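Probable oxidoreductase (Pseudomonas aeruginosa, PDB 4B7C) probably catalyses an NADP-dependent oxidation or reduction, as a medium-chain dehydrogenase/reductase with a Rossmann-type cofactor domain. Local coordinates at residues V221-V226 / R243-G248; G134-F139 / G160-V165; F139-V144 / Q168-K173; T233-I238 / R260-Y265; C175-I180 / G195-I200. All coordinates share one frame; numbering follows the deposited sequence.

Contact 1: V221-V226 / R243-G248; sequences VFFDNV and RIVLCG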
# COMPACT_ATOMS: atom_id res chain seq x y z
N VAL B 221 -8.31 -10.74 -0.35
CA VAL B 221 -6.95 -10.76 -0.87
C VAL B 221 -6.98 -10.53 -2.36
O VAL B 221 -7.72 -11.20 -3.09
CB VAL B 221 -6.22 -12.09 -0.61
CG1 VAL B 221 -4.84 -12.07 -1.25
CG2 VAL B 221 -6.13 -12.37 0.88
N PHE B 222 -6.20 -9.55 -2.80
CA PHE B 222 -5.98 -9.35 -4.22
C PHE B 222 -4.52 -9.64 -4.55
O PHE B 222 -3.59 -8.97 -4.07
CB PHE B 222 -6.37 -7.94 -4.67
CG PHE B 222 -6.14 -7.67 -6.13
CD1 PHE B 222 -6.52 -8.61 -7.09
CD2 PHE B 222 -5.56 -6.50 -6.56
CE1 PHE B 222 -6.31 -8.37 -8.43
CE2 PHE B 222 -5.35 -6.25 -7.91
CZ PHE B 222 -5.72 -7.19 -8.84
N PHE B 223 -4.34 -10.65 -5.39
CA PHE B 223 -3.03 -11.05 -5.91
C PHE B 223 -2.88 -10.38 -7.25
O PHE B 223 -3.51 -10.80 -8.24
CB PHE B 223 -2.96 -12.59 -6.03
CG PHE B 223 -1.56 -13.14 -6.21
CD1 PHE B 223 -0.83 -12.87 -7.35
CD2 PHE B 223 -0.99 -13.96 -5.25
CE1 PHE B 223 0.45 -13.38 -7.51
CE2 PHE B 223 0.29 -14.48 -5.41
CZ PHE B 223 1.01 -14.17 -6.53
N ASP B 224 -2.01 -9.38 -7.32
CA ASP B 224 -1.88 -8.55 -8.52
C ASP B 224 -0.62 -8.82 -9.33
O ASP B 224 0.51 -8.61 -8.87
CB ASP B 224 -1.95 -7.05 -8.19
CG ASP B 224 -2.13 -6.18 -9.43
OD1 ASP B 224 -2.55 -6.69 -10.49
OD2 ASP B 224 -1.89 -4.96 -9.35
N ASN B 225 -0.84 -9.28 -10.56
CA ASN B 225 0.24 -9.51 -11.53
C ASN B 225 0.24 -8.52 -12.67
O ASN B 225 1.16 -8.50 -13.48
CB ASN B 225 0.13 -10.92 -12.13
CG ASN B 225 0.34 -12.00 -11.09
OD1 ASN B 225 1.41 -12.09 -10.49
ND2 ASN B 225 -0.70 -12.80 -10.84
N VAL B 226 -0.81 -7.70 -12.77
CA VAL B 226 -1.03 -6.90 -13.98
C VAL B 226 -1.10 -5.39 -13.75
O VAL B 226 -0.63 -4.62 -14.57
CB VAL B 226 -2.31 -7.37 -14.74
CG1 VAL B 226 -2.25 -8.88 -14.97
CG2 VAL B 226 -3.56 -7.01 -13.97
N ARG B 243 -5.81 -7.47 2.00
CA ARG B 243 -4.39 -7.47 1.65
C ARG B 243 -4.25 -7.53 0.16
O ARG B 243 -4.80 -8.41 -0.50
CB ARG B 243 -3.67 -8.65 2.28
CG ARG B 243 -3.47 -8.52 3.78
CD ARG B 243 -4.72 -8.95 4.56
NE ARG B 243 -4.98 -10.36 4.52
CZ ARG B 243 -6.18 -10.92 4.57
NH1 ARG B 243 -7.34 -10.24 4.62
NH2 ARG B 243 -6.20 -12.22 4.56
N ILE B 244 -3.51 -6.57 -0.37
CA ILE B 244 -3.15 -6.54 -1.78
C ILE B 244 -1.67 -6.85 -1.91
O ILE B 244 -0.82 -6.13 -1.35
CB ILE B 244 -3.43 -5.17 -2.42
CG1 ILE B 244 -4.93 -4.85 -2.33
CG2 ILE B 244 -2.96 -5.15 -3.86
CD1 ILE B 244 -5.31 -3.58 -3.05
N VAL B 245 -1.35 -7.92 -2.63
CA VAL B 245 0.04 -8.26 -2.88
C VAL B 245 0.41 -7.93 -4.31
O VAL B 245 -0.24 -8.38 -5.26
CB VAL B 245 0.37 -9.73 -2.52
CG1 VAL B 245 -0.56 -10.69 -3.21
CG2 VAL B 245 1.82 -10.04 -2.85
N LEU B 246 1.45 -7.12 -4.45
CA LEU B 246 1.95 -6.71 -5.76
C LEU B 246 3.15 -7.57 -6.15
O LEU B 246 4.20 -7.55 -5.49
CB LEU B 246 2.39 -5.24 -5.75
CG LEU B 246 1.36 -4.22 -5.28
CD1 LEU B 246 2.00 -2.83 -5.34
CD2 LEU B 246 0.09 -4.28 -6.12
N CYS B 247 2.99 -8.31 -7.24
CA CYS B 247 4.05 -9.18 -7.78
C CYS B 247 4.57 -8.71 -9.12
O CYS B 247 5.66 -9.08 -9.53
CB CYS B 247 3.53 -10.59 -7.95
SG CYS B 247 3.27 -11.40 -6.38
N GLY B 248 3.77 -7.89 -9.81
CA GLY B 248 4.18 -7.33 -11.09
C GLY B 248 3.11 -6.41 -11.66
O GLY B 248 2.06 -6.22 -11.05
O HOH W 1 0.56 -3.81 -10.02

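Contact 2: G134-F139 / G160-V165; sequences GMTAYF and GAVGSV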
# COMPACT_ATOMS: atom_id res chain seq x y z
N GLY B 134 6.16 -20.37 -9.68
CA GLY B 134 5.45 -21.14 -8.65
C GLY B 134 5.79 -20.68 -7.24
O GLY B 134 4.91 -20.55 -6.39
N MET B 135 7.07 -20.43 -6.99
CA MET B 135 7.51 -19.93 -5.68
C MET B 135 7.06 -18.48 -5.43
O MET B 135 6.81 -18.08 -4.31
CB MET B 135 9.01 -20.06 -5.50
CG MET B 135 9.51 -21.50 -5.34
SD MET B 135 8.73 -22.42 -4.01
CE MET B 135 7.19 -23.04 -4.72
N THR B 136 6.95 -17.69 -6.50
CA THR B 136 6.37 -16.34 -6.38
C THR B 136 4.94 -16.46 -5.86
O THR B 136 4.56 -15.81 -4.90
CB THR B 136 6.38 -15.58 -7.72
OG1 THR B 136 7.72 -15.35 -8.11
CG2 THR B 136 5.63 -14.20 -7.61
N ALA B 137 4.15 -17.32 -6.50
CA ALA B 137 2.76 -17.56 -6.10
C ALA B 137 2.70 -18.01 -4.66
O ALA B 137 1.92 -17.50 -3.86
CB ALA B 137 2.09 -18.61 -7.01
N TYR B 138 3.53 -18.99 -4.34
CA TYR B 138 3.54 -19.62 -3.02
C TYR B 138 3.83 -18.61 -1.91
O TYR B 138 3.05 -18.45 -0.97
CB TYR B 138 4.60 -20.72 -3.00
CG TYR B 138 4.63 -21.55 -1.75
CD1 TYR B 138 3.84 -22.69 -1.62
CD2 TYR B 138 5.48 -21.22 -0.70
CE1 TYR B 138 3.89 -23.46 -0.47
CE2 TYR B 138 5.53 -21.98 0.46
CZ TYR B 138 4.73 -23.10 0.56
OH TYR B 138 4.78 -23.87 1.69
N PHE B 139 4.96 -17.91 -2.03
CA PHE B 139 5.37 -16.99 -0.97
C PHE B 139 4.56 -15.69 -0.95
O PHE B 139 4.19 -15.21 0.11
CB PHE B 139 6.88 -16.74 -1.01
CG PHE B 139 7.68 -17.94 -0.60
CD1 PHE B 139 7.65 -18.38 0.71
CD2 PHE B 139 8.42 -18.65 -1.53
CE1 PHE B 139 8.35 -19.51 1.08
CE2 PHE B 139 9.12 -19.78 -1.16
CZ PHE B 139 9.08 -20.22 0.15
N GLY B 160 -1.99 -16.76 -16.25
CA GLY B 160 -0.53 -16.77 -16.31
C GLY B 160 0.08 -17.77 -15.35
O GLY B 160 -0.60 -18.37 -14.52
N ALA B 161 1.38 -17.95 -15.48
CA ALA B 161 2.13 -18.94 -14.69
C ALA B 161 2.07 -18.70 -13.18
O ALA B 161 1.95 -19.63 -12.38
CB ALA B 161 3.58 -18.92 -15.14
N VAL B 162 2.19 -17.44 -12.78
CA VAL B 162 2.13 -17.09 -11.35
C VAL B 162 0.70 -17.20 -10.84
O VAL B 162 0.41 -17.88 -9.85
CB VAL B 162 2.66 -15.66 -11.10
CG1 VAL B 162 2.49 -15.27 -9.64
CG2 VAL B 162 4.11 -15.53 -11.55
N GLY B 163 -0.20 -16.51 -11.53
CA GLY B 163 -1.60 -16.43 -11.09
C GLY B 163 -2.33 -17.76 -11.04
O GLY B 163 -3.12 -18.01 -10.12
N SER B 164 -2.09 -18.61 -12.04
CA SER B 164 -2.78 -19.91 -12.11
C SER B 164 -2.39 -20.79 -10.94
O SER B 164 -3.21 -21.53 -10.40
CB SER B 164 -2.48 -20.63 -13.43
OG SER B 164 -1.10 -20.86 -13.60
N VAL B 165 -1.13 -20.71 -10.53
CA VAL B 165 -0.68 -21.44 -9.33
C VAL B 165 -1.24 -20.82 -8.04
O VAL B 165 -1.72 -21.54 -7.16
CB VAL B 165 0.86 -21.49 -9.25
CG1 VAL B 165 1.30 -22.08 -7.91
CG2 VAL B 165 1.41 -22.31 -10.42

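Contact 3: F139-V144 / Q168-K173; sequences FALLDV and QIARLK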
# COMPACT_ATOMS: atom_id res chain seq x y z
N PHE B 139 4.96 -17.91 -2.03
CA PHE B 139 5.37 -16.99 -0.97
C PHE B 139 4.56 -15.69 -0.95
O PHE B 139 4.19 -15.21 0.11
CB PHE B 139 6.88 -16.74 -1.01
CG PHE B 139 7.68 -17.94 -0.60
CD1 PHE B 139 7.65 -18.38 0.71
CD2 PHE B 139 8.42 -18.65 -1.53
CE1 PHE B 139 8.35 -19.51 1.08
CE2 PHE B 139 9.12 -19.78 -1.16
CZ PHE B 139 9.08 -20.22 0.15
N ALA B 140 4.26 -15.15 -2.12
CA ALA B 140 3.47 -13.92 -2.21
C ALA B 140 2.08 -14.12 -1.61
O ALA B 140 1.64 -13.33 -0.77
CB ALA B 140 3.38 -13.45 -3.64
N LEU B 141 1.41 -15.20 -1.99
CA LEU B 141 0.07 -15.48 -1.47
C LEU B 141 0.10 -15.76 0.01
O LEU B 141 -0.60 -15.13 0.79
CB LEU B 141 -0.60 -16.66 -2.19
CG LEU B 141 -2.02 -16.98 -1.68
CD1 LEU B 141 -2.96 -15.83 -2.01
CD2 LEU B 141 -2.56 -18.29 -2.25
N LEU B 142 0.92 -16.72 0.41
CA LEU B 142 0.88 -17.23 1.78
C LEU B 142 1.56 -16.33 2.82
O LEU B 142 1.06 -16.19 3.94
CB LEU B 142 1.49 -18.64 1.85
CG LEU B 142 0.79 -19.70 0.98
CD1 LEU B 142 1.53 -21.04 1.09
CD2 LEU B 142 -0.68 -19.84 1.36
N ASP B 143 2.69 -15.74 2.46
CA ASP B 143 3.41 -14.89 3.42
C ASP B 143 2.90 -13.44 3.45
O ASP B 143 2.83 -12.84 4.50
CB ASP B 143 4.92 -14.91 3.16
CG ASP B 143 5.70 -14.26 4.29
OD1 ASP B 143 5.67 -14.80 5.41
OD2 ASP B 143 6.32 -13.20 4.04
N VAL B 144 2.52 -12.91 2.29
CA VAL B 144 2.05 -11.52 2.21
C VAL B 144 0.51 -11.41 2.19
O VAL B 144 -0.08 -10.62 2.94
CB VAL B 144 2.66 -10.82 0.98
CG1 VAL B 144 2.31 -9.33 0.96
CG2 VAL B 144 4.16 -11.03 0.94
N GLN B 168 -4.85 -21.78 -7.31
CA GLN B 168 -4.98 -23.17 -6.88
C GLN B 168 -4.56 -23.34 -5.43
O GLN B 168 -5.21 -24.06 -4.66
CB GLN B 168 -4.15 -24.10 -7.78
CG GLN B 168 -4.67 -24.18 -9.21
CD GLN B 168 -3.84 -25.10 -10.09
OE1 GLN B 168 -3.99 -26.31 -10.03
NE2 GLN B 168 -2.98 -24.52 -10.93
N ILE B 169 -3.49 -22.66 -5.05
CA ILE B 169 -3.07 -22.67 -3.64
C ILE B 169 -4.19 -22.11 -2.76
O ILE B 169 -4.52 -22.66 -1.72
CB ILE B 169 -1.77 -21.88 -3.41
CG1 ILE B 169 -0.60 -22.55 -4.14
CG2 ILE B 169 -1.44 -21.83 -1.92
CD1 ILE B 169 0.69 -21.74 -4.12
N ALA B 170 -4.76 -20.99 -3.20
CA ALA B 170 -5.86 -20.34 -2.47
C ALA B 170 -7.06 -21.28 -2.29
O ALA B 170 -7.65 -21.33 -1.21
CB ALA B 170 -6.28 -19.08 -3.21
N ARG B 171 -7.38 -22.03 -3.34
CA ARG B 171 -8.45 -23.05 -3.27
C ARG B 171 -8.14 -24.07 -2.19
O ARG B 171 -9.00 -24.41 -1.37
CB ARG B 171 -8.65 -23.76 -4.62
CG ARG B 171 -9.62 -24.95 -4.58
CD ARG B 171 -9.86 -25.63 -5.93
NE ARG B 171 -8.62 -25.84 -6.68
CZ ARG B 171 -7.75 -26.82 -6.45
NH1 ARG B 171 -7.97 -27.72 -5.49
NH2 ARG B 171 -6.66 -26.91 -7.20
N LEU B 172 -6.89 -24.53 -2.16
CA LEU B 172 -6.45 -25.51 -1.16
C LEU B 172 -6.53 -24.99 0.27
O LEU B 172 -6.62 -25.79 1.21
CB LEU B 172 -5.02 -25.97 -1.45
CG LEU B 172 -4.86 -26.78 -2.72
CD1 LEU B 172 -3.38 -27.07 -2.98
CD2 LEU B 172 -5.66 -28.07 -2.60
N LYS B 173 -6.47 -23.67 0.45
CA LYS B 173 -6.56 -23.06 1.78
C LYS B 173 -8.01 -22.78 2.20
O LYS B 173 -8.26 -22.23 3.28
CB LYS B 173 -5.74 -21.78 1.83
CG LYS B 173 -4.24 -21.99 1.62
CD LYS B 173 -3.62 -22.88 2.68
CE LYS B 173 -2.17 -23.17 2.37
NZ LYS B 173 -1.60 -24.11 3.37

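Contact 4: T233-I238 / R260-Y265; sequences TVLTRI and RGPANY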
# COMPACT_ATOMS: atom_id res chain seq x y z
N THR B 233 -9.84 -0.90 -10.41
CA THR B 233 -11.22 -1.36 -10.27
C THR B 233 -11.38 -2.31 -9.10
O THR B 233 -12.37 -2.24 -8.36
CB THR B 233 -11.72 -2.05 -11.56
OG1 THR B 233 -11.60 -1.14 -12.66
CG2 THR B 233 -13.18 -2.47 -11.42
N VAL B 234 -10.42 -3.19 -8.91
CA VAL B 234 -10.46 -4.12 -7.79
C VAL B 234 -10.45 -3.39 -6.45
O VAL B 234 -11.12 -3.79 -5.49
CB VAL B 234 -9.28 -5.13 -7.87
CG1 VAL B 234 -9.20 -5.95 -6.61
CG2 VAL B 234 -9.45 -6.01 -9.11
N LEU B 235 -9.69 -2.30 -6.39
CA LEU B 235 -9.61 -1.46 -5.17
C LEU B 235 -10.96 -0.94 -4.70
O LEU B 235 -11.18 -0.78 -3.50
CB LEU B 235 -8.67 -0.27 -5.41
CG LEU B 235 -7.18 -0.57 -5.22
CD1 LEU B 235 -6.29 0.46 -5.87
CD2 LEU B 235 -6.87 -0.69 -3.73
N THR B 236 -11.90 -0.73 -5.62
CA THR B 236 -13.25 -0.27 -5.25
C THR B 236 -14.06 -1.35 -4.51
O THR B 236 -15.08 -1.05 -3.90
CB THR B 236 -14.07 0.20 -6.47
OG1 THR B 236 -14.38 -0.91 -7.31
CG2 THR B 236 -13.28 1.23 -7.25
N ARG B 237 -13.59 -2.60 -4.55
CA ARG B 237 -14.35 -3.73 -4.01
C ARG B 237 -13.67 -4.49 -2.88
O ARG B 237 -14.17 -5.53 -2.43
CB ARG B 237 -14.72 -4.69 -5.14
CG ARG B 237 -15.63 -4.04 -6.16
CD ARG B 237 -16.92 -3.43 -5.54
NE ARG B 237 -17.79 -3.33 -6.67
CZ ARG B 237 -18.55 -4.30 -7.15
NH1 ARG B 237 -18.65 -5.48 -6.53
NH2 ARG B 237 -19.24 -4.05 -8.24
N ILE B 238 -12.53 -3.98 -2.42
CA ILE B 238 -11.81 -4.65 -1.34
C ILE B 238 -12.58 -4.55 -0.03
O ILE B 238 -13.30 -3.57 0.22
CB ILE B 238 -10.36 -4.14 -1.14
CG1 ILE B 238 -10.30 -2.64 -0.84
CG2 ILE B 238 -9.51 -4.40 -2.39
CD1 ILE B 238 -8.93 -2.16 -0.43
N ARG B 260 0.74 3.87 -14.89
CA ARG B 260 -0.59 4.38 -14.65
C ARG B 260 -0.89 4.01 -13.21
O ARG B 260 -0.76 2.84 -12.85
CB ARG B 260 -1.57 3.77 -15.67
CG ARG B 260 -2.99 4.38 -15.65
CD ARG B 260 -3.85 3.47 -14.80
NE ARG B 260 -5.26 3.80 -14.94
CZ ARG B 260 -6.22 3.53 -14.05
NH1 ARG B 260 -5.95 2.91 -12.90
NH2 ARG B 260 -7.47 3.90 -14.31
N GLY B 261 -1.26 5.00 -12.38
CA GLY B 261 -1.32 4.81 -10.93
C GLY B 261 -2.76 4.65 -10.50
O GLY B 261 -3.65 5.23 -11.11
N PRO B 262 -2.99 3.88 -9.43
CA PRO B 262 -4.36 3.66 -8.97
C PRO B 262 -5.02 4.88 -8.30
O PRO B 262 -4.69 5.23 -7.16
CB PRO B 262 -4.21 2.51 -7.97
CG PRO B 262 -2.82 2.61 -7.48
CD PRO B 262 -2.00 3.20 -8.58
N ALA B 263 -5.97 5.48 -9.01
CA ALA B 263 -6.73 6.63 -8.50
C ALA B 263 -7.57 6.28 -7.28
O ALA B 263 -7.91 7.15 -6.48
CB ALA B 263 -7.63 7.20 -9.60
N ASN B 264 -7.90 5.00 -7.13
CA ASN B 264 -8.72 4.52 -6.00
C ASN B 264 -7.91 4.02 -4.79
O ASN B 264 -8.44 3.31 -3.93
CB ASN B 264 -9.67 3.40 -6.47
CG ASN B 264 -10.67 3.87 -7.51
OD1 ASN B 264 -11.25 4.94 -7.36
ND2 ASN B 264 -10.86 3.08 -8.56
N TYR B 265 -6.65 4.43 -4.71
CA TYR B 265 -5.74 3.95 -3.65
C TYR B 265 -6.23 4.28 -2.24
O TYR B 265 -5.93 3.57 -1.29
CB TYR B 265 -4.32 4.49 -3.86
CG TYR B 265 -4.09 5.85 -3.27
CD1 TYR B 265 -4.47 7.00 -3.96
CD2 TYR B 265 -3.49 6.00 -2.03
CE1 TYR B 265 -4.27 8.26 -3.41
CE2 TYR B 265 -3.29 7.25 -1.47
CZ TYR B 265 -3.67 8.37 -2.16
OH TYR B 265 -3.47 9.60 -1.60

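Contact 5: C175-I180 / G195-I200; sequences CRVVGI and GFDGAI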
# COMPACT_ATOMS: atom_id res chain seq x y z
N CYS B 175 -10.33 -21.03 0.38
CA CYS B 175 -10.80 -19.73 -0.06
C CYS B 175 -11.76 -19.83 -1.22
O CYS B 175 -11.74 -20.78 -1.99
CB CYS B 175 -9.63 -18.84 -0.48
SG CYS B 175 -8.37 -18.67 0.80
N ARG B 176 -12.60 -18.81 -1.34
CA ARG B 176 -13.32 -18.57 -2.57
C ARG B 176 -12.35 -17.88 -3.52
O ARG B 176 -11.80 -16.82 -3.21
CB ARG B 176 -14.56 -17.71 -2.34
CG ARG B 176 -15.28 -17.35 -3.62
CD ARG B 176 -16.59 -16.60 -3.43
NE ARG B 176 -17.11 -16.27 -4.75
CZ ARG B 176 -17.77 -17.11 -5.55
NH1 ARG B 176 -18.06 -18.35 -5.16
NH2 ARG B 176 -18.16 -16.69 -6.75
N VAL B 177 -12.17 -18.46 -4.71
CA VAL B 177 -11.16 -18.00 -5.64
C VAL B 177 -11.75 -17.51 -6.96
O VAL B 177 -12.37 -18.26 -7.71
CB VAL B 177 -10.14 -19.12 -5.95
CG1 VAL B 177 -9.00 -18.58 -6.78
CG2 VAL B 177 -9.64 -19.74 -4.66
N VAL B 178 -11.50 -16.23 -7.25
CA VAL B 178 -11.99 -15.59 -8.46
C VAL B 178 -10.83 -15.08 -9.29
O VAL B 178 -10.00 -14.28 -8.84
CB VAL B 178 -12.96 -14.44 -8.14
CG1 VAL B 178 -13.40 -13.73 -9.41
CG2 VAL B 178 -14.18 -14.98 -7.40
N GLY B 179 -10.79 -15.53 -10.53
CA GLY B 179 -9.75 -15.13 -11.47
C GLY B 179 -10.19 -14.02 -12.39
O GLY B 179 -11.37 -13.91 -12.74
N ILE B 180 -9.25 -13.18 -12.78
CA ILE B 180 -9.47 -12.18 -13.81
C ILE B 180 -8.52 -12.48 -14.95
O ILE B 180 -7.30 -12.50 -14.76
CB ILE B 180 -9.20 -10.73 -13.34
CG1 ILE B 180 -10.10 -10.37 -12.15
CG2 ILE B 180 -9.43 -9.77 -14.49
CD1 ILE B 180 -9.78 -9.02 -11.54
N GLY B 195 -10.19 -25.33 -11.19
CA GLY B 195 -11.10 -25.34 -10.03
C GLY B 195 -11.34 -23.98 -9.39
O GLY B 195 -11.76 -23.90 -8.24
N PHE B 196 -11.05 -22.91 -10.12
CA PHE B 196 -11.41 -21.56 -9.66
C PHE B 196 -12.93 -21.52 -9.47
O PHE B 196 -13.66 -22.13 -10.27
CB PHE B 196 -11.01 -20.49 -10.68
CG PHE B 196 -9.56 -20.06 -10.63
CD1 PHE B 196 -8.53 -20.99 -10.61
CD2 PHE B 196 -9.22 -18.71 -10.66
CE1 PHE B 196 -7.20 -20.59 -10.58
CE2 PHE B 196 -7.89 -18.31 -10.64
CZ PHE B 196 -6.88 -19.25 -10.61
N ASP B 197 -13.39 -20.83 -8.44
CA ASP B 197 -14.82 -20.70 -8.17
C ASP B 197 -15.49 -19.84 -9.21
O ASP B 197 -16.66 -20.03 -9.54
CB ASP B 197 -15.07 -20.10 -6.79
CG ASP B 197 -14.67 -21.04 -5.69
OD1 ASP B 197 -15.42 -22.00 -5.44
OD2 ASP B 197 -13.61 -20.82 -5.07
N GLY B 198 -14.73 -18.89 -9.73
CA GLY B 198 -15.22 -18.03 -10.79
C GLY B 198 -14.10 -17.40 -11.58
O GLY B 198 -12.96 -17.37 -11.15
N ALA B 199 -14.45 -16.88 -12.75
CA ALA B 199 -13.50 -16.22 -13.62
C ALA B 199 -14.19 -15.10 -14.35
O ALA B 199 -15.26 -15.30 -14.92
CB ALA B 199 -12.90 -17.19 -14.62
N ILE B 200 -13.59 -13.92 -14.36
CA ILE B 200 -14.16 -12.76 -15.02
C ILE B 200 -13.36 -12.44 -16.26
O ILE B 200 -12.15 -12.20 -16.18
CB ILE B 200 -14.20 -11.52 -14.10
CG1 ILE B 200 -15.06 -11.80 -12.86
CG2 ILE B 200 -14.74 -10.32 -14.86
CD1 ILE B 200 -14.79 -10.86 -11.70
O HOH W 2 -19.24 -18.84 -8.87

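Contact 1: V221-V226 / R243-G248
Asp224 and Arg243 lose the most surface, closely followed by Val221 and Val245, where strands 219-224 and 242-246, parallel neighbours in the Rossmann sheet, run side by side with their short axes 4.8 Å apart. The ladder is regular: Phe222 N gives its hydrogen to Arg243 O, Val245 N to Phe222 O and Asp224 N to Val245 O. At the N-terminal end of the pairing, Val221 CG2 sits over one face of the Arg243 guanidinium, 3.7 Å from NH2. The arginine chain is bent at chi2 and chi3 (82° and 70°), and the same NH2 makes a salt bridge with Glu151. Further along, Val245 CG1 lies 3.7 Å from Phe223 CA.

At the C-terminal end the carboxylate of Asp224 lies beside Leu246 on the face that carries Phe222 and Ile244, with OD2 3.8 Å from Leu246 CD2. OD1 receives Val226 N from above the carboxylate plane, closing an Asx turn as the chain leaves the strand, and is also bonded to Ser156 OG; OD2 takes a hydrogen from a water that donates its other one to Gly248 O. The backbone carbonyl of Asp224 accepts a straight bond from Cys247 N and a weak one from Gly248 N. On the opposite face, Cys247 SG approaches the Phe223 ring obliquely, 3.6 Å from both CE1 and CZ.

Contact 2: G134-F139 / G160-V165
The glycine-rich GxxGxxG turn between the first strand of the Rossmann domain (152-155) and helix 161-172, probably part of the NADP site as in other Rossmann dehydrogenases, has Gly160 and Gly163 as its last two glycines. From here the first turn of helix 161-172 packs against helix 132-145. The short axes come within 8.0 Å at a signed angle of -46°, a short separation, consistent with the small residues Gly134 and Ala137 at the interface. Ala137 points its methyl into the neighbouring helix, where CB is 3.4 Å from the backbone oxygen Val162 O and 3.7 Å from Val165 CG1. The alanine thus fits between two residues one helical turn apart, touching main chain as well as side chain.

Val165 places CG1 anti to its backbone N (chi1 172°), and this branch meets the Ala137 methyl and, at longer range, the carbonyl oxygen of Gly134. Val162 CG1 crosses the methyl branch of Thr136, 3.9 Å from Thr136 CG2. The threonine hydroxyl instead bonds back to Met132 O within its own helix. The two segments meet by van der Waals packing.

The start of helix 161-172 is tied down from within. Gly160 O accepts both the backbone N and the hydroxyl of Ser164, which reach it from opposite faces of the carbonyl plane, with Ser164 OG 2.7 Å from Gly160 O.

Contact 3: F139-V144 / Q168-K173
Leu141 and Leu142 meet the last turn of helix 161-172 through one methyl each, and the interaction is apolar packing. Leu141, with CG anti to its backbone N (chi1 -180°), slides past Ile169 in the opposite direction; its CD2 lies 3.7 Å from Ile169 CG2 and 3.9 Å from Ala170 CB. Leu142 crosses Ile169 obliquely, and Leu142 CD2 touches the same CG2 at 3.9 Å, which leaves the isoleucine branch gripped by two consecutive leucines.

Contact with backbone and with the aliphatic part of a charged chain completes the interface. Leu141 CD2 rests 3.6 Å from Ala170 N. The methylenes of Lys173 cross Leu142 at about a right angle, CE coming to 3.8 Å from Leu142 CD2.

The short axes are 10.6 Å apart here, bridged by these longer side chains. Leu141 also touches Phe223 and Ala170 touches Val177, so the pair belongs to the helical layer packed on one face of the parallel sheet, as in a Rossmann fold.

Contact 4: T233-I238 / R260-Y265
Leu235 of helix 228-235 and Asn264 have the largest shares of a contact that joins this helix of the Rossmann domain to the loop 260-265 of the same domain, which leads from strand 242-246 toward helix 267-270. The loop makes a type I beta turn from Pro262 to Tyr265, closed by Tyr265 N bonding to Pro262 O.

Leu235 lies against this turn in two places. Its CB is 3.9 Å from both CB and the backbone oxygen of Asn264, while CD1 crosses to the proline, reaching 3.6 Å from Pro262 CB. The proline and Tyr265 also pack on the second subunit, where Pro262 touches Tyr265 of that chain, so the turn lies between the helix and the dimer partner. Asp232, one turn back on the helix, ties the loop down by bonding to the backbone N of Ala263 and Asn264 and by a salt bridge to Arg260.

Thr236 follows, its CG2 methyl 3.3 Å from Asn264 ND2 in a side chain-to-side chain touch. A chi1 of 69° turns the hydroxyl back instead, and OG1 donates to Thr233 O at 2.6 Å in the plane of that carbonyl.

Contact 5: C175-I180 / G195-I200
Val177 and Asp197 lead into a parallel ladder, in which strands 176-180 and 198-200 pair at an axis distance of 4.5 Å and the bridges Val178-Gly198, Gly179-Ala199 and Ile180-Ile200 are held by bonds from Gly198 N to Val177 O, Gly179 N to Gly198 O and Ile200 N to Gly179 O.

Ahead of the ladder the side chain of Asp197 stands in for a backbone acceptor. Its OD2 takes the hydrogen of Val177 N at 2.8 Å on the anti side, 18° out of the carboxylate plane, and Asp197 N returns a weak bond to Val177 O. The extended Arg176 chain lays its guanidinium across the aspartate, one face over Asp197 CB; NH1 is 3.8 Å from this carbon. NH2 pairs with Glu214 and also gives a hydrogen to a water that donates to Asp197 O.

Phe196 packs on the face to which Ala199 points. Val177 CG1 stands over its ring, 4.1 Å from the centroid, in a CH-pi contact, while the ring edge lies directly against the Gly179 backbone, Phe196 CD2 being 3.5 Å from Gly179 N.

Closing a right-handed beta-alpha-beta unit through helix 184-193, the pairing joins a ladder flanked by buried apolar side chains to a polar start, where the guanidinium, though it forms no salt bridge with Asp197, may modestly favour its charged form.

Contacts 1 and 5 are two pairings of one six-stranded parallel sheet, their centres about 15 Å apart, with strand 152-155 between them. Contacts 2 and 3 are successive levels of the same helix pair, centres about 9 Å apart, on one face of that sheet; contact 2 includes the glycine-rich turn of the probable NADP site. Phe223 of contact 1 meets Val162 of contact 2, with CE1 3.5 Å from CG1, and Ala140 of contact 3, while Val177 of contact 5 meets Ala170. Contact 4 lies on the other face, where Leu235 CD2 is 3.4 Å from Ile244 CD1 of contact 1. Contacts 1 and 4 both touch the second subunit.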